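Local coordinates for conserved hypothetical exported protein (Bacteroides fragilis, PDB 4JJA) that is of unestablished function but probably acts as a peptidoglycan beta-N-acetylmuramidase, at residues Lys336-Gly341 against Asp345-Arg350. Sequence-based numbering, arbitrary orientation.
Sequences KMIEGG and DEIKAR
Met337 and Ile347 lie side by side, running opposite ways, where two short consecutive helices meet. Met337 is present as selenomethionine. Its CB lies 3.7 Å from CG1 of Ile347, and its CE bends back over the same side chain. That bend comes at the last torsion (chi3 77°), after a straight run from CA to SE. It brings CE to 3.9 Å from Ile347 CA, against the backbone of the second helix.

The inner side is the tight one. Here Ile347 CD1 packs 3.6 Å from CG1 of Ile338, and the two side chains meet nearly perpendicular. Both isoleucines are buried, and this part of the contact is purely apolar.

The outer side is looser and more polar. The extended Arg350 side chain passes at a slant across the end of Met337, with NH1 3.6 Å from SE. The selenium sits at the edge of the guanidinium, near its plane. Arg350 also makes a cation-pi contact with Tyr333. Met337 CE also comes within 4.0 Å of the backbone O of Glu346, with Glu346 CB slightly farther off. In one of the two conformers of Glu346, OE1 accepts a hydrogen bond from Ser343 N.

The pair joins two consecutive helices, 333-339 and 344-350, linked by a short turn in the NamZ C-terminal region. A Schellman motif, with Gly341 at positive phi, ends helix 333-339 before the turn. Beneath them, Ile338 rests on Leu307, Ile308 and Tyr311 of helix 305-314, while Ile347 touches Leu304 just before that helix.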
ATOM      1  N   LYS A 336     -22.003 -11.071   5.366  1.00 11.25           N
ATOM      2  CA  LYS A 336     -23.098 -12.021   5.581  1.00 11.89           C
ATOM      3  C   LYS A 336     -22.759 -13.034   6.682  1.00 10.88           C
ATOM      4  O   LYS A 336     -23.589 -13.358   7.540  1.00 12.05           O
ATOM      5  CB  LYS A 336     -23.416 -12.767   4.296  1.00 12.68           C
ATOM      6  CG  LYS A 336     -24.033 -11.898   3.205  1.00 15.43           C
ATOM      7  CD  LYS A 336     -24.267 -12.744   1.911  1.00 23.09           C
ATOM      8  CE  LYS A 336     -24.671 -11.961   0.681  1.00 27.72           C
ATOM      9  NZ  LYS A 336     -24.822 -12.900  -0.495  1.00 32.63           N
HETATM   10  N   MSE A 337     -21.541 -13.539   6.662  1.00 10.30           N
HETATM   11  CA  MSE A 337     -21.112 -14.523   7.667  1.00 10.46           C
HETATM   12  C   MSE A 337     -20.958 -13.924   9.049  1.00  9.76           C
HETATM   13  O   MSE A 337     -21.335 -14.546  10.036  1.00 10.84           O
HETATM   14  CB  MSE A 337     -19.837 -15.197   7.216  1.00  9.85           C
HETATM   15  CG  MSE A 337     -20.006 -16.112   6.019  1.00 11.15           C
HETATM   16 SE   MSE A 337     -18.397 -16.965   5.439  0.75 10.13          SE
HETATM   17  CE  MSE A 337     -18.251 -18.366   6.795  1.00 13.93           C
ATOM     18  N   ILE A 338     -20.469 -12.681   9.130  1.00  9.64           N
ATOM     19  CA  ILE A 338     -20.413 -12.030  10.442  1.00 10.03           C
ATOM     20  C   ILE A 338     -21.825 -11.901  11.007  1.00 10.65           C
ATOM     21  O   ILE A 338     -22.093 -12.219  12.168  1.00 11.60           O
ATOM     22  CB  ILE A 338     -19.710 -10.685  10.408  1.00  9.18           C
ATOM     23  CG1 ILE A 338     -18.217 -10.888  10.065  1.00 10.40           C
ATOM     24  CG2 ILE A 338     -19.884  -9.950  11.747  1.00 11.38           C
ATOM     25  CD1 ILE A 338     -17.386  -9.643   9.873  1.00 11.15           C
ATOM     26  N   GLU A 339     -22.735 -11.401  10.183  1.00 11.14           N
ATOM     27  CA  GLU A 339     -24.099 -11.177  10.631  1.00 12.56           C
ATOM     28  C   GLU A 339     -24.794 -12.490  10.953  1.00 12.89           C
ATOM     29  O   GLU A 339     -25.708 -12.525  11.761  1.00 15.50           O
ATOM     30  CB  GLU A 339     -24.862 -10.433   9.537  1.00 12.79           C
ATOM     31  CG  GLU A 339     -24.402  -8.995   9.449  1.00 13.03           C
ATOM     32  CD  GLU A 339     -25.025  -8.170   8.356  1.00 15.59           C
ATOM     33  OE1 GLU A 339     -25.795  -8.687   7.515  1.00 19.79           O
ATOM     34  OE2 GLU A 339     -24.686  -6.956   8.290  1.00 15.20           O
ATOM     35  N   GLY A 340     -24.372 -13.551  10.295  1.00 12.61           N
ATOM     36  CA  GLY A 340     -24.885 -14.890  10.541  1.00 13.21           C
ATOM     37  C   GLY A 340     -24.319 -15.574  11.762  1.00 13.55           C
ATOM     38  O   GLY A 340     -24.687 -16.726  12.036  1.00 16.45           O
ATOM     39  N   GLY A 341     -23.403 -14.921  12.482  1.00 12.16           N
ATOM     40  CA  GLY A 341     -22.844 -15.489  13.691  1.00 12.30           C
ATOM     41  C   GLY A 341     -21.672 -16.387  13.513  1.00 12.33           C
ATOM     42  O   GLY A 341     -21.297 -17.085  14.452  1.00 14.04           O
ATOM     43  N   ASP A 345     -12.400 -17.619  12.408  1.00 11.59           N
ATOM     44  CA  ASP A 345     -11.661 -18.722  11.768  1.00 12.23           C
ATOM     45  C   ASP A 345     -12.446 -19.307  10.595  1.00 11.11           C
ATOM     46  O   ASP A 345     -11.874 -19.650   9.559  1.00 11.99           O
ATOM     47  CB  ASP A 345     -11.320 -19.822  12.790  1.00 13.12           C
ATOM     48  CG  ASP A 345     -10.169 -19.482  13.691  1.00 17.59           C
ATOM     49  OD1 ASP A 345      -9.486 -18.462  13.536  1.00 21.96           O
ATOM     50  OD2 ASP A 345      -9.969 -20.264  14.667  1.00 23.88           O
ATOM     51  N   GLU A 346     -13.765 -19.451  10.761  1.00 11.79           N
ATOM     52  CA  GLU A 346     -14.629 -19.979   9.707  0.50 12.16           C
ATOM     53  C   GLU A 346     -14.584 -19.090   8.469  1.00 11.33           C
ATOM     54  O   GLU A 346     -14.517 -19.546   7.341  1.00 12.03           O
ATOM     55  CB  GLU A 346     -16.082 -19.972  10.190  0.50 13.70           C
ATOM     56  CG  GLU A 346     -16.549 -21.131  10.989  0.50 17.09           C
ATOM     57  CD  GLU A 346     -18.035 -21.046  11.118  0.50 18.51           C
ATOM     58  OE1 GLU A 346     -18.529 -20.315  12.016  0.50 15.83           O
ATOM     59  OE2 GLU A 346     -18.686 -21.660  10.253  0.50 20.17           O
ATOM     60  N   ILE A 347     -14.700 -17.789   8.693  1.00  9.67           N
ATOM     61  CA  ILE A 347     -14.727 -16.841   7.592  1.00 10.13           C
ATOM     62  C   ILE A 347     -13.361 -16.836   6.891  1.00 10.51           C
ATOM     63  O   ILE A 347     -13.294 -16.922   5.648  1.00 10.90           O
ATOM     64  CB  ILE A 347     -15.123 -15.414   8.086  1.00 10.36           C
ATOM     65  CG1 ILE A 347     -16.513 -15.470   8.706  1.00 12.40           C
ATOM     66  CG2 ILE A 347     -15.075 -14.427   6.911  1.00 10.94           C
ATOM     67  CD1 ILE A 347     -16.909 -14.181   9.426  1.00 13.82           C
ATOM     68  N   LYS A 348     -12.289 -16.752   7.667  1.00 10.48           N
ATOM     69  CA  LYS A 348     -10.952 -16.720   7.092  1.00  9.82           C
ATOM     70  C   LYS A 348     -10.665 -18.005   6.286  1.00 10.62           C
ATOM     71  O   LYS A 348     -10.094 -17.968   5.217  1.00 10.56           O
ATOM     72  CB  LYS A 348      -9.928 -16.466   8.173  1.00 10.34           C
ATOM     73  CG  LYS A 348      -8.514 -16.621   7.675  1.00 10.88           C
ATOM     74  CD  LYS A 348      -7.548 -15.914   8.586  1.00 13.33           C
ATOM     75  CE  LYS A 348      -6.140 -15.992   8.025  1.00 14.29           C
ATOM     76  NZ  LYS A 348      -5.241 -15.056   8.680  1.00 15.97           N
ATOM     77  N   ALA A 349     -11.110 -19.164   6.776  1.00  9.94           N
ATOM     78  CA  ALA A 349     -10.906 -20.394   6.072  1.00 11.03           C
ATOM     79  C   ALA A 349     -11.546 -20.374   4.685  1.00 10.42           C
ATOM     80  O   ALA A 349     -11.087 -21.054   3.793  1.00 11.02           O
ATOM     81  CB  ALA A 349     -11.454 -21.597   6.926  1.00 12.98           C
ATOM     82  N   ARG A 350     -12.621 -19.601   4.500  1.00 10.38           N
ATOM     83  CA  ARG A 350     -13.329 -19.569   3.237  1.00  9.92           C
ATOM     84  C   ARG A 350     -12.451 -19.018   2.089  1.00  9.11           C
ATOM     85  O   ARG A 350     -12.673 -19.368   0.944  1.00 10.85           O
ATOM     86  CB  ARG A 350     -14.649 -18.814   3.364  1.00 10.45           C
ATOM     87  CG  ARG A 350     -15.522 -18.997   2.145  1.00 11.60           C
ATOM     88  CD  ARG A 350     -16.911 -18.525   2.363  1.00 11.20           C
ATOM     89  NE  ARG A 350     -17.696 -18.538   1.134  1.00 11.95           N
ATOM     90  CZ  ARG A 350     -18.990 -18.200   1.108  1.00 14.37           C
ATOM     91  NH1 ARG A 350     -19.632 -17.938   2.232  1.00 12.73           N
ATOM     92  NH2 ARG A 350     -19.639 -18.119  -0.042  1.00 14.82           N
TER